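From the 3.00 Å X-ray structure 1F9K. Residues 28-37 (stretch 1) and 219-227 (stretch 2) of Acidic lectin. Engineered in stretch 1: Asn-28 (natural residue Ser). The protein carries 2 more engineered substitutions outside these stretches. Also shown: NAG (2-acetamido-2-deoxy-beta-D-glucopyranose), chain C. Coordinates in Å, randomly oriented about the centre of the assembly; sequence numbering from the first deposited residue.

Stretch 1 28-37: NGVLELTKLT
Stretch 2, residues 219-227: AVETHEIIS

The contact is distinguished by a buried polar chain: Thr-34, His-223 and Glu-221 are linked through both nitrogens of the imidazole. Thr-34 OG1 lies 2.8 Å from His-223 ND1, at the ring edge and near the ring plane, in a hydrogen bond for which either atom could be the donor. On the other nitrogen the direction is fixed, with His-223 NE2 donating to Glu-221 OE2 at 2.8 Å and 165°. Thr-34 (chi1 65°, p) and His-223 (chi1 -58°, m; chi2 117°) both point their CA-to-CB bonds toward the opposing stretch, whereas that of Glu-221 points away; its side chain (p, t, chi3 -3°) nevertheless reaches the ring within its own stretch.

The polar chain adjoins a short antiparallel pairing. The two segments run 178° apart, in a register that places Val-30 opposite Ile-226, Leu-31 opposite Ile-225, Glu-32 opposite Glu-224 and Leu-33 opposite His-223, with CA-CA separations of 5.1, 5.0, 4.8 and 5.6 Å. Leu-31 (phi/psi -95/113) and Ile-225 (-114/112) form the hydrogen-bonded pair: Leu-31 N donates to Ile-225 O at 3.0 Å, and Ile-225 N to Leu-31 O at 2.9 Å, both nearly linear. Leu-31 O also receives a CA-H...O contact from Glu-224 CA at 3.6 Å. Glu-32 (-96/108) and Glu-224 (-110/136) make the non-hydrogen-bonded pair, after which Leu-33 N donates to His-223 O at 3.0 Å. Leu-33 itself turns to -73/-36, and Thr-34 returns to an extended -129/165.

Leu-31 (t, p) and Ile-225 (m, m) share one face of the sheet, with Leu-31 CB 4.1 Å from Ile-225 CB. Leu-33 (m, t) adds to this packing, its CD1 3.7 Å from Ile-225 CG1. Farther along, Leu-36 has an off-rotamer chi1 of -135° and chi2 of 52°; its CA-to-CB bond points sideways, but its end comes nearer, bringing CD1 to 3.6 Å from CB of Val-220 (m).

Glu-32 and Glu-224 occupy the other face. Glu-32 (t, t, chi3 63°) is engaged within its own stretch, where Lys-35 NZ (m, t, t, m) forms a salt bridge and weak hydrogen bond to Glu-32 OE1 at 3.3 Å. Glu-224 (m, t, chi3 49°) places OE1 3.6 Å from CG1 of Val-30 (t). Before Val-30, Gly-29 adopts 90/13, a conformation in which a CB would be jammed against the preceding carbonyl oxygen. In all, the two stretches bury 620 Å².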

# COMPACT_ATOMS: atom_id res chain seq x y z
N ASN A 28 7.71 11.95 -26.92
CA ASN A 28 7.27 10.60 -26.59
C ASN A 28 5.93 10.61 -25.87
O ASN A 28 5.31 9.57 -25.69
CB ASN A 28 8.32 9.93 -25.71
N GLY A 29 5.48 11.80 -25.48
CA GLY A 29 4.22 11.93 -24.77
C GLY A 29 4.52 11.82 -23.28
O GLY A 29 3.63 11.66 -22.44
N VAL A 30 5.82 11.91 -22.99
CA VAL A 30 6.37 11.82 -21.65
C VAL A 30 6.68 13.21 -21.13
O VAL A 30 7.15 14.06 -21.88
CB VAL A 30 7.68 11.00 -21.65
CG1 VAL A 30 8.42 11.20 -20.36
CG2 VAL A 30 7.37 9.52 -21.87
N LEU A 31 6.43 13.42 -19.85
CA LEU A 31 6.68 14.71 -19.22
C LEU A 31 8.05 14.68 -18.56
O LEU A 31 8.26 13.94 -17.60
CB LEU A 31 5.60 14.98 -18.18
CG LEU A 31 5.84 16.13 -17.22
CD1 LEU A 31 6.11 17.42 -18.01
CD2 LEU A 31 4.63 16.26 -16.29
N GLU A 32 8.98 15.48 -19.08
CA GLU A 32 10.34 15.53 -18.56
C GLU A 32 10.50 16.68 -17.58
O GLU A 32 10.54 17.84 -17.98
CB GLU A 32 11.33 15.68 -19.71
CG GLU A 32 12.79 15.54 -19.30
CD GLU A 32 13.76 15.83 -20.43
OE1 GLU A 32 13.77 16.99 -20.90
OE2 GLU A 32 14.52 14.92 -20.83
N LEU A 33 10.61 16.36 -16.30
CA LEU A 33 10.72 17.38 -15.26
C LEU A 33 12.05 18.14 -15.16
O LEU A 33 12.07 19.34 -14.87
CB LEU A 33 10.37 16.76 -13.90
CG LEU A 33 8.90 16.35 -13.69
CD1 LEU A 33 8.76 15.56 -12.40
CD2 LEU A 33 8.03 17.60 -13.66
N THR A 34 13.16 17.43 -15.40
CA THR A 34 14.48 18.03 -15.31
C THR A 34 15.30 17.75 -16.57
O THR A 34 14.96 16.86 -17.35
CB THR A 34 15.26 17.49 -14.09
OG1 THR A 34 15.52 16.08 -14.24
CG2 THR A 34 14.46 17.71 -12.83
N LYS A 35 16.39 18.49 -16.75
CA LYS A 35 17.25 18.30 -17.92
C LYS A 35 18.66 17.86 -17.56
O LYS A 35 19.22 18.31 -16.56
CB LYS A 35 17.32 19.57 -18.77
CG LYS A 35 15.98 19.97 -19.35
CD LYS A 35 16.12 21.01 -20.44
CE LYS A 35 14.74 21.45 -20.90
NZ LYS A 35 13.87 20.26 -21.19
N LEU A 36 19.23 16.99 -18.39
CA LEU A 36 20.57 16.48 -18.16
C LEU A 36 21.62 17.23 -18.98
O LEU A 36 22.81 17.15 -18.68
CB LEU A 36 20.60 15.00 -18.48
CG LEU A 36 21.31 14.07 -17.48
CD1 LEU A 36 20.78 14.29 -16.03
CD2 LEU A 36 21.10 12.62 -17.94
N THR A 37 21.16 17.95 -20.00
CA THR A 37 22.01 18.76 -20.89
C THR A 37 21.14 19.90 -21.40
O THR A 37 19.93 19.77 -21.55
CB THR A 37 22.56 17.96 -22.11
OG1 THR A 37 21.51 17.18 -22.70
CG2 THR A 37 23.68 17.04 -21.68
N ALA A 219 25.95 15.18 -10.47
CA ALA A 219 25.17 14.70 -9.33
C ALA A 219 23.72 14.86 -9.85
O ALA A 219 22.91 15.65 -9.36
CB ALA A 219 25.43 15.58 -8.13
N VAL A 220 23.42 14.07 -10.88
CA VAL A 220 22.16 14.15 -11.56
C VAL A 220 21.54 12.84 -11.93
O VAL A 220 22.17 11.79 -11.85
CB VAL A 220 22.36 14.94 -12.81
CG1 VAL A 220 22.44 16.41 -12.48
CG2 VAL A 220 23.65 14.50 -13.47
N GLU A 221 20.29 12.91 -12.38
CA GLU A 221 19.54 11.73 -12.77
C GLU A 221 18.36 12.23 -13.61
O GLU A 221 18.11 13.43 -13.68
CB GLU A 221 19.05 10.99 -11.52
CG GLU A 221 18.00 11.74 -10.70
CD GLU A 221 17.75 11.13 -9.33
OE1 GLU A 221 18.35 10.07 -9.03
OE2 GLU A 221 16.95 11.71 -8.55
N THR A 222 17.65 11.32 -14.27
CA THR A 222 16.52 11.74 -15.08
C THR A 222 15.24 11.64 -14.27
O THR A 222 15.13 10.81 -13.37
CB THR A 222 16.37 10.88 -16.34
OG1 THR A 222 16.04 9.53 -15.97
CG2 THR A 222 17.65 10.87 -17.14
N HIS A 223 14.28 12.50 -14.58
CA HIS A 223 12.99 12.50 -13.88
C HIS A 223 11.86 12.57 -14.90
O HIS A 223 11.43 13.66 -15.30
CB HIS A 223 12.92 13.68 -12.92
CG HIS A 223 14.02 13.68 -11.90
ND1 HIS A 223 14.96 14.69 -11.82
CD2 HIS A 223 14.35 12.78 -10.95
CE1 HIS A 223 15.82 14.41 -10.86
NE2 HIS A 223 15.47 13.25 -10.32
N GLU A 224 11.38 11.40 -15.31
CA GLU A 224 10.31 11.32 -16.28
C GLU A 224 8.97 10.82 -15.71
O GLU A 224 8.92 9.85 -14.94
CB GLU A 224 10.74 10.43 -17.45
CG GLU A 224 11.56 11.16 -18.49
CD GLU A 224 12.18 10.20 -19.49
OE1 GLU A 224 11.47 9.33 -20.02
OE2 GLU A 224 13.39 10.32 -19.75
N ILE A 225 7.89 11.49 -16.11
CA ILE A 225 6.55 11.14 -15.67
C ILE A 225 5.75 10.66 -16.88
O ILE A 225 5.44 11.44 -17.78
CB ILE A 225 5.83 12.36 -15.04
CG1 ILE A 225 6.65 12.90 -13.86
CG2 ILE A 225 4.41 11.98 -14.66
CD1 ILE A 225 7.04 11.84 -12.84
N ILE A 226 5.43 9.37 -16.89
CA ILE A 226 4.71 8.73 -17.99
C ILE A 226 3.20 8.99 -18.03
O ILE A 226 2.65 9.28 -19.09
CB ILE A 226 4.89 7.22 -17.93
CG1 ILE A 226 6.39 6.89 -17.91
CG2 ILE A 226 4.16 6.57 -19.09
CD1 ILE A 226 6.71 5.44 -17.65
N SER A 227 2.54 8.85 -16.88
CA SER A 227 1.10 9.05 -16.78
C SER A 227 0.76 9.61 -15.42
O SER A 227 1.49 9.41 -14.46
CB SER A 227 0.39 7.72 -16.97
OG SER A 227 0.94 6.76 -16.09
C1 NAG C . 13.88 5.81 -18.47
C2 NAG C . 13.38 5.01 -19.68
C3 NAG C . 14.55 4.71 -20.60
C4 NAG C . 15.16 6.04 -21.01
C5 NAG C . 15.58 6.86 -19.78
C6 NAG C . 16.04 8.23 -20.17
C7 NAG C . 11.55 3.46 -19.80
C8 NAG C . 10.95 2.14 -19.34
N2 NAG C . 12.73 3.78 -19.28
O3 NAG C . 14.09 4.00 -21.75
O4 NAG C . 16.29 5.80 -21.83
O5 NAG C . 14.45 7.06 -18.91
O6 NAG C . 14.94 9.01 -20.60
O7 NAG C . 10.94 4.17 -20.61